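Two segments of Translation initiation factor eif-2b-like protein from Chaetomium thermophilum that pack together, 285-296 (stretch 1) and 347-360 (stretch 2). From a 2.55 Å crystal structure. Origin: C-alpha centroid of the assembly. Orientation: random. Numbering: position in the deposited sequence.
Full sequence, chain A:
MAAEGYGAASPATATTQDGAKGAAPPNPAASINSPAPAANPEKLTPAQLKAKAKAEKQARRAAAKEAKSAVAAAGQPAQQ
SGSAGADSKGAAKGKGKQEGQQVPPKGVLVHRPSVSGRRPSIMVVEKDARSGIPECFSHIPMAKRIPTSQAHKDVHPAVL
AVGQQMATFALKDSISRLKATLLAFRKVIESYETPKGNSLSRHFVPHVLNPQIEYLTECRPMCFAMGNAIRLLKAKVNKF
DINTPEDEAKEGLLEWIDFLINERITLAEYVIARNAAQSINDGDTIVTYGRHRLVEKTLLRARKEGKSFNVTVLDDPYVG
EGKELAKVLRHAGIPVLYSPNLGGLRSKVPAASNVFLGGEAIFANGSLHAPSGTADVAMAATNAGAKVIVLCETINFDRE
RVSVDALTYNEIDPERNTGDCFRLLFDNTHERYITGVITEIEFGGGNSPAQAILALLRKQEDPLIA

Stretch 1 (285-296) TIVTYGRHRLVE
Stretch 2 (347-360) SKVPAASNVFLGGE

The imidazole of His 292 serves both segments at once. From the N-cap position before the helix that begins at Arg 293, its ND1 accepts a capping bond from Leu 294 N (3.3 Å), while NE2, at the ring edge, donates to Gly 359 O (2.9 Å, 160°). The ring (chi1 t, chi2 -80°) lies against Gly 358, whose CA sits 3.4 Å from the ring centroid and 10° off the normal, a CH-pi contact. Glycine suits this place: an ideal CB would fall 2.2 Å from His 292 ND1.

Upstream, two extended segments run parallel, their axes crossing at -33° with a closest approach of 4.5 Å. Ile 286 pairs with Asn 354 (CA-CA 4.8 Å) and Val 287 with Val 355 (4.5 Å). The ladder comprises Asn 354 N to Thr 285 O (2.8 Å), Val 287 N to Asn 354 O (2.8 Å) and Phe 356 N to Val 287 O (2.9 Å). The strands then separate, Thr 288 and Phe 356 having CA atoms 5.4 Å apart; here the Thr 288 side chain (t) takes over, OG1 donating to Phe 356 O at 2.6 Å. Water 2 bridges Tyr 289 O (3.2 Å) and Gly 358 N (3.0 Å).

Apolar side chains fill the buried surroundings. On the face bearing Ile 286 and Asn 354, Ile 286 (m, m) brings CG2 to 3.4 Å from CD2 of Phe 356 (m, chi2 -104°). On the face bearing Val 287 and Val 355, both t, Val 287 CB lies 3.9 Å from Val 355 CG2, and Val 287 CG2 reaches Ser 353 OG at 3.6 Å. That hydroxyl (chi1 p) donates to Pro 350 O (2.9 Å), bracing the turn before the strand. Val 295 (t), on the helix, directs CG2 to 4.3 Å from Phe 356 CB. Together the stretches bury 648 Å².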

ATOM      1  N   THR A 285     -22.482  11.493   2.296  1.00 54.63           N
ATOM      2  CA  THR A 285     -21.466  12.109   3.119  1.00 53.33           C
ATOM      3  C   THR A 285     -20.428  11.068   3.425  1.00 48.53           C
ATOM      4  O   THR A 285     -20.726   9.994   3.908  1.00 50.08           O
ATOM      5  CB  THR A 285     -22.012  12.713   4.414  1.00 59.11           C
ATOM      6  OG1 THR A 285     -23.073  13.635   4.104  1.00 66.21           O
ATOM      7  CG2 THR A 285     -20.899  13.464   5.124  1.00 58.08           C
ATOM      8  N   ILE A 286     -19.197  11.396   3.110  1.00 45.39           N
ATOM      9  CA  ILE A 286     -18.083  10.485   3.278  1.00 43.19           C
ATOM     10  C   ILE A 286     -17.193  10.944   4.413  1.00 41.59           C
ATOM     11  O   ILE A 286     -16.909  12.135   4.527  1.00 45.21           O
ATOM     12  CB  ILE A 286     -17.223  10.384   1.992  1.00 49.35           C
ATOM     13  CG1 ILE A 286     -18.116  10.193   0.757  1.00 51.27           C
ATOM     14  CG2 ILE A 286     -16.207   9.285   2.137  1.00 46.64           C
ATOM     15  CD1 ILE A 286     -18.736   8.824   0.676  1.00 52.92           C
ATOM     16  N   VAL A 287     -16.764  10.001   5.248  1.00 36.34           N
ATOM     17  CA  VAL A 287     -15.821  10.299   6.309  1.00 36.15           C
ATOM     18  C   VAL A 287     -14.502   9.570   6.053  1.00 35.80           C
ATOM     19  O   VAL A 287     -14.479   8.416   5.622  1.00 34.24           O
ATOM     20  CB  VAL A 287     -16.377   9.909   7.694  1.00 39.91           C
ATOM     21  CG1 VAL A 287     -15.369  10.290   8.786  1.00 37.53           C
ATOM     22  CG2 VAL A 287     -17.737  10.594   7.942  1.00 32.31           C
ATOM     23  N   THR A 288     -13.387  10.262   6.238  1.00 34.57           N
ATOM     24  CA  THR A 288     -12.114   9.573   6.163  1.00 34.15           C
ATOM     25  C   THR A 288     -11.158  10.186   7.176  1.00 36.83           C
ATOM     26  O   THR A 288     -11.470  11.228   7.783  1.00 39.81           O
ATOM     27  CB  THR A 288     -11.525   9.584   4.738  1.00 34.96           C
ATOM     28  OG1 THR A 288     -10.509   8.578   4.658  1.00 35.36           O
ATOM     29  CG2 THR A 288     -10.941  10.953   4.380  1.00 36.22           C
ATOM     30  N   TYR A 289     -10.034   9.501   7.396  1.00 35.08           N
ATOM     31  CA  TYR A 289      -9.051   9.892   8.406  1.00 35.43           C
ATOM     32  C   TYR A 289      -7.656  10.057   7.805  1.00 38.63           C
ATOM     33  O   TYR A 289      -7.097   9.121   7.231  1.00 39.21           O
ATOM     34  CB  TYR A 289      -9.024   8.850   9.520  1.00 34.08           C
ATOM     35  CG  TYR A 289      -8.045   9.102  10.635  1.00 36.15           C
ATOM     36  CD1 TYR A 289      -8.193  10.194  11.487  1.00 36.17           C
ATOM     37  CD2 TYR A 289      -6.966   8.249  10.841  1.00 35.68           C
ATOM     38  CE1 TYR A 289      -7.305  10.422  12.523  1.00 36.93           C
ATOM     39  CE2 TYR A 289      -6.070   8.469  11.866  1.00 36.49           C
ATOM     40  CZ  TYR A 289      -6.248   9.555  12.713  1.00 37.94           C
ATOM     41  OH  TYR A 289      -5.359   9.774  13.749  1.00 38.96           O
ATOM     42  N   GLY A 290      -7.093  11.253   7.960  1.00 41.01           N
ATOM     43  CA  GLY A 290      -5.783  11.561   7.440  1.00 39.29           C
ATOM     44  C   GLY A 290      -5.799  11.537   5.933  1.00 40.13           C
ATOM     45  O   GLY A 290      -6.848  11.713   5.312  1.00 39.61           O
ATOM     46  N   ARG A 291      -4.635  11.301   5.337  1.00 41.33           N
ATOM     47  CA  ARG A 291      -4.555  11.209   3.896  1.00 39.60           C
ATOM     48  C   ARG A 291      -4.047   9.876   3.407  1.00 38.84           C
ATOM     49  O   ARG A 291      -2.866   9.585   3.522  1.00 39.81           O
ATOM     50  CB  ARG A 291      -3.653  12.303   3.371  1.00 42.14           C
ATOM     51  CG  ARG A 291      -3.549  12.344   1.882  1.00 41.15           C
ATOM     52  CD  ARG A 291      -2.540  13.388   1.499  1.00 42.03           C
ATOM     53  NE  ARG A 291      -2.623  13.710   0.090  1.00 42.51           N
ATOM     54  CZ  ARG A 291      -1.953  14.705  -0.479  1.00 45.74           C
ATOM     55  NH1 ARG A 291      -1.181  15.481   0.265  1.00 47.79           N
ATOM     56  NH2 ARG A 291      -2.074  14.934  -1.776  1.00 46.35           N
ATOM     57  N   HIS A 292      -4.935   9.079   2.824  1.00 37.74           N
ATOM     58  CA  HIS A 292      -4.511   7.829   2.217  1.00 37.44           C
ATOM     59  C   HIS A 292      -4.748   7.922   0.716  1.00 38.47           C
ATOM     60  O   HIS A 292      -5.848   8.268   0.273  1.00 39.87           O
ATOM     61  CB  HIS A 292      -5.270   6.631   2.793  1.00 36.04           C
ATOM     62  CG  HIS A 292      -4.610   5.311   2.514  1.00 39.31           C
ATOM     63  ND1 HIS A 292      -4.730   4.655   1.306  1.00 40.85           N
ATOM     64  CD2 HIS A 292      -3.831   4.527   3.299  1.00 40.65           C
ATOM     65  CE1 HIS A 292      -4.043   3.524   1.358  1.00 42.43           C
ATOM     66  NE2 HIS A 292      -3.485   3.428   2.551  1.00 42.00           N
ATOM     67  N   ARG A 293      -3.742   7.535  -0.054  1.00 37.08           N
ATOM     68  CA  ARG A 293      -3.775   7.652  -1.511  1.00 37.94           C
ATOM     69  C   ARG A 293      -4.992   6.962  -2.173  1.00 38.84           C
ATOM     70  O   ARG A 293      -5.616   7.523  -3.063  1.00 39.93           O
ATOM     71  CB  ARG A 293      -2.467   7.079  -2.075  1.00 38.68           C
ATOM     72  CG  ARG A 293      -2.372   6.987  -3.582  1.00 41.79           C
ATOM     73  CD  ARG A 293      -1.132   6.168  -3.996  1.00 44.23           C
ATOM     74  NE  ARG A 293      -1.028   4.980  -3.150  1.00 44.39           N
ATOM     75  CZ  ARG A 293      -1.513   3.789  -3.478  1.00 43.11           C
ATOM     76  NH1 ARG A 293      -1.399   2.758  -2.641  1.00 40.94           N
ATOM     77  NH2 ARG A 293      -2.121   3.630  -4.648  1.00 45.54           N
ATOM     78  N   LEU A 294      -5.346   5.759  -1.733  1.00 37.15           N
ATOM     79  CA  LEU A 294      -6.485   5.064  -2.326  1.00 34.70           C
ATOM     80  C   LEU A 294      -7.793   5.836  -2.068  1.00 37.81           C
ATOM     81  O   LEU A 294      -8.646   5.930  -2.957  1.00 40.21           O
ATOM     82  CB  LEU A 294      -6.586   3.640  -1.792  1.00 30.66           C
ATOM     83  CG  LEU A 294      -5.501   2.664  -2.235  1.00 30.93           C
ATOM     84  CD1 LEU A 294      -5.783   1.283  -1.672  1.00 30.65           C
ATOM     85  CD2 LEU A 294      -5.417   2.606  -3.750  1.00 31.38           C
ATOM     86  N   VAL A 295      -7.945   6.386  -0.858  1.00 35.75           N
ATOM     87  CA  VAL A 295      -9.124   7.172  -0.527  1.00 33.67           C
ATOM     88  C   VAL A 295      -9.194   8.442  -1.379  1.00 35.31           C
ATOM     89  O   VAL A 295     -10.221   8.763  -1.963  1.00 37.46           O
ATOM     90  CB  VAL A 295      -9.142   7.534   0.978  1.00 33.25           C
ATOM     91  CG1 VAL A 295     -10.257   8.537   1.302  1.00 32.93           C
ATOM     92  CG2 VAL A 295      -9.257   6.278   1.819  1.00 29.65           C
ATOM     93  N   GLU A 296      -8.068   9.121  -1.497  1.00 35.62           N
ATOM     94  CA  GLU A 296      -7.963  10.321  -2.316  1.00 38.85           C
ATOM     95  C   GLU A 296      -8.340  10.064  -3.781  1.00 38.87           C
ATOM     96  O   GLU A 296      -9.100  10.843  -4.371  1.00 39.92           O
ATOM     97  CB  GLU A 296      -6.538  10.887  -2.219  1.00 40.66           C
ATOM     98  CG  GLU A 296      -6.276  12.150  -3.029  1.00 43.17           C
ATOM     99  CD  GLU A 296      -4.945  12.788  -2.668  1.00 48.41           C
ATOM    100  OE1 GLU A 296      -4.364  12.423  -1.623  1.00 47.02           O
ATOM    101  OE2 GLU A 296      -4.467  13.654  -3.425  1.00 54.35           O
ATOM    102  N   SER A 347     -20.125  12.790  17.076  1.00 65.58           N
ATOM    103  CA  SER A 347     -20.732  13.845  16.268  1.00 67.90           C
ATOM    104  C   SER A 347     -20.328  13.737  14.780  1.00 67.85           C
ATOM    105  O   SER A 347     -21.159  13.877  13.884  1.00 71.10           O
ATOM    106  CB  SER A 347     -20.323  15.208  16.815  1.00 71.10           C
ATOM    107  OG  SER A 347     -20.685  15.325  18.181  1.00 74.35           O
ATOM    108  N   LYS A 348     -19.035  13.546  14.535  1.00 63.88           N
ATOM    109  CA  LYS A 348     -18.446  13.570  13.192  1.00 62.16           C
ATOM    110  C   LYS A 348     -18.865  12.380  12.312  1.00 58.34           C
ATOM    111  O   LYS A 348     -18.768  12.455  11.083  1.00 56.84           O
ATOM    112  CB  LYS A 348     -16.915  13.621  13.283  1.00 62.19           C
ATOM    113  CG  LYS A 348     -16.384  14.725  14.177  1.00 64.11           C
ATOM    114  CD  LYS A 348     -16.901  16.085  13.821  1.00 66.75           C
ATOM    115  CE  LYS A 348     -16.165  17.159  14.620  1.00 69.49           C
ATOM    116  NZ  LYS A 348     -14.861  16.666  15.142  1.00 69.81           N
ATOM    117  N   VAL A 349     -19.180  11.244  12.937  1.00 55.12           N
ATOM    118  CA  VAL A 349     -19.561  10.049  12.179  1.00 52.02           C
ATOM    119  C   VAL A 349     -21.019   9.606  12.403  1.00 52.41           C
ATOM    120  O   VAL A 349     -21.280   8.708  13.193  1.00 55.76           O
ATOM    121  CB  VAL A 349     -18.637   8.862  12.528  1.00 50.37           C
ATOM    122  CG1 VAL A 349     -18.671   7.845  11.431  1.00 49.29           C
ATOM    123  CG2 VAL A 349     -17.228   9.333  12.717  1.00 50.30           C
ATOM    124  N   PRO A 350     -21.970  10.183  11.662  1.00 51.93           N
ATOM    125  CA  PRO A 350     -23.383   9.809  11.829  1.00 50.09           C
ATOM    126  C   PRO A 350     -23.659   8.451  11.190  1.00 48.40           C
ATOM    127  O   PRO A 350     -22.820   7.964  10.430  1.00 47.06           O
ATOM    128  CB  PRO A 350     -24.137  10.899  11.065  1.00 51.80           C
ATOM    129  CG  PRO A 350     -23.085  11.943  10.718  1.00 53.30           C
ATOM    130  CD  PRO A 350     -21.805  11.191  10.605  1.00 51.33           C
ATOM    131  N   ALA A 351     -24.830   7.873  11.440  1.00 48.77           N
ATOM    132  CA  ALA A 351     -25.173   6.573  10.873  1.00 46.80           C
ATOM    133  C   ALA A 351     -25.236   6.612   9.344  1.00 46.33           C
ATOM    134  O   ALA A 351     -24.765   5.702   8.676  1.00 44.24           O
ATOM    135  CB  ALA A 351     -26.503   6.099  11.429  1.00 47.83           C
ATOM    136  N   ALA A 352     -25.792   7.686   8.791  1.00 49.93           N
ATOM    137  CA  ALA A 352     -25.976   7.794   7.343  1.00 50.96           C
ATOM    138  C   ALA A 352     -24.667   7.936   6.547  1.00 51.32           C
ATOM    139  O   ALA A 352     -24.640   7.646   5.357  1.00 51.58           O
ATOM    140  CB  ALA A 352     -26.901   8.927   7.023  1.00 53.19           C
ATOM    141  N   SER A 353     -23.612   8.428   7.183  1.00 50.98           N
ATOM    142  CA  SER A 353     -22.332   8.657   6.498  1.00 51.88           C
ATOM    143  C   SER A 353     -21.646   7.344   6.080  1.00 51.88           C
ATOM    144  O   SER A 353     -21.955   6.265   6.600  1.00 51.49           O
ATOM    145  CB  SER A 353     -21.374   9.485   7.372  1.00 51.69           C
ATOM    146  OG  SER A 353     -20.803   8.698   8.416  1.00 50.80           O
ATOM    147  N   ASN A 354     -20.707   7.440   5.141  1.00 51.45           N
ATOM    148  CA  ASN A 354     -19.886   6.284   4.814  1.00 52.32           C
ATOM    149  C   ASN A 354     -18.412   6.560   5.097  1.00 47.68           C
ATOM    150  O   ASN A 354     -17.859   7.552   4.640  1.00 47.84           O
ATOM    151  CB  ASN A 354     -20.061   5.904   3.341  1.00 58.87           C
ATOM    152  CG  ASN A 354     -21.362   5.170   3.080  1.00 66.22           C
ATOM    153  OD1 ASN A 354     -21.513   4.005   3.423  1.00 71.35           O
ATOM    154  ND2 ASN A 354     -22.301   5.855   2.446  1.00 68.44           N
ATOM    155  N   VAL A 355     -17.753   5.632   5.776  1.00 43.49           N
ATOM    156  CA  VAL A 355     -16.368   5.822   6.147  1.00 39.39           C
ATOM    157  C   VAL A 355     -15.473   5.014   5.198  1.00 37.75           C
ATOM    158  O   VAL A 355     -15.659   3.814   5.043  1.00 37.41           O
ATOM    159  CB  VAL A 355     -16.125   5.378   7.604  1.00 38.22           C
ATOM    160  CG1 VAL A 355     -14.665   5.461   7.944  1.00 35.68           C
ATOM    161  CG2 VAL A 355     -16.970   6.194   8.588  1.00 39.81           C
ATOM    162  N   PHE A 356     -14.537   5.690   4.541  1.00 37.01           N
ATOM    163  CA  PHE A 356     -13.566   5.044   3.671  1.00 35.61           C
ATOM    164  C   PHE A 356     -12.210   5.191   4.315  1.00 37.39           C
ATOM    165  O   PHE A 356     -11.781   6.293   4.607  1.00 39.02           O
ATOM    166  CB  PHE A 356     -13.527   5.657   2.266  1.00 36.75           C
ATOM    167  CG  PHE A 356     -14.692   5.289   1.390  1.00 38.78           C
ATOM    168  CD1 PHE A 356     -14.552   4.355   0.384  1.00 40.47           C
ATOM    169  CD2 PHE A 356     -15.921   5.902   1.552  1.00 40.47           C
ATOM    170  CE1 PHE A 356     -15.640   4.022  -0.437  1.00 42.99           C
ATOM    171  CE2 PHE A 356     -17.012   5.569   0.740  1.00 40.95           C
ATOM    172  CZ  PHE A 356     -16.873   4.639  -0.249  1.00 41.25           C
ATOM    173  N   LEU A 357     -11.541   4.069   4.529  1.00 36.76           N
ATOM    174  CA  LEU A 357     -10.229   4.044   5.151  1.00 35.59           C
ATOM    175  C   LEU A 357      -9.209   3.266   4.321  1.00 38.08           C
ATOM    176  O   LEU A 357      -9.558   2.322   3.606  1.00 41.59           O
ATOM    177  CB  LEU A 357     -10.356   3.436   6.547  1.00 34.09           C
ATOM    178  CG  LEU A 357     -10.691   4.249   7.812  1.00 38.29           C
ATOM    179  CD1 LEU A 357     -10.956   5.765   7.695  1.00 39.78           C
ATOM    180  CD2 LEU A 357     -11.689   3.526   8.740  1.00 38.35           C
ATOM    181  N   GLY A 358      -7.947   3.660   4.443  1.00 36.99           N
ATOM    182  CA  GLY A 358      -6.838   2.967   3.826  1.00 37.14           C
ATOM    183  C   GLY A 358      -5.813   2.674   4.912  1.00 40.62           C
ATOM    184  O   GLY A 358      -5.828   3.301   5.967  1.00 42.01           O
ATOM    185  N   GLY A 359      -4.906   1.737   4.651  1.00 41.36           N
ATOM    186  CA  GLY A 359      -3.933   1.302   5.634  1.00 40.11           C
ATOM    187  C   GLY A 359      -2.581   0.902   5.070  1.00 40.90           C
ATOM    188  O   GLY A 359      -2.238   1.205   3.933  1.00 38.92           O
ATOM    189  N   GLU A 360      -1.784   0.254   5.909  1.00 44.76           N
ATOM    190  CA  GLU A 360      -0.490  -0.273   5.507  1.00 47.25           C
ATOM    191  C   GLU A 360      -0.542  -1.778   5.219  1.00 46.34           C
ATOM    192  O   GLU A 360       0.213  -2.278   4.401  1.00 48.27           O
ATOM    193  CB  GLU A 360       0.533  -0.007   6.604  1.00 53.13           C
ATOM    194  CG  GLU A 360       1.070   1.415   6.644  1.00 59.68           C
ATOM    195  CD  GLU A 360       1.268   2.063   5.293  1.00 64.22           C
ATOM    196  OE1 GLU A 360       0.407   2.878   4.892  1.00 62.81           O
ATOM    197  OE2 GLU A 360       2.305   1.796   4.661  1.00 70.24           O
TER
HETATM  198  O   HOH W   1     -24.071   9.024   3.284  1.00 55.70           O
HETATM  199  O   HOH W   2      -7.692   6.389   5.618  1.00 44.48           O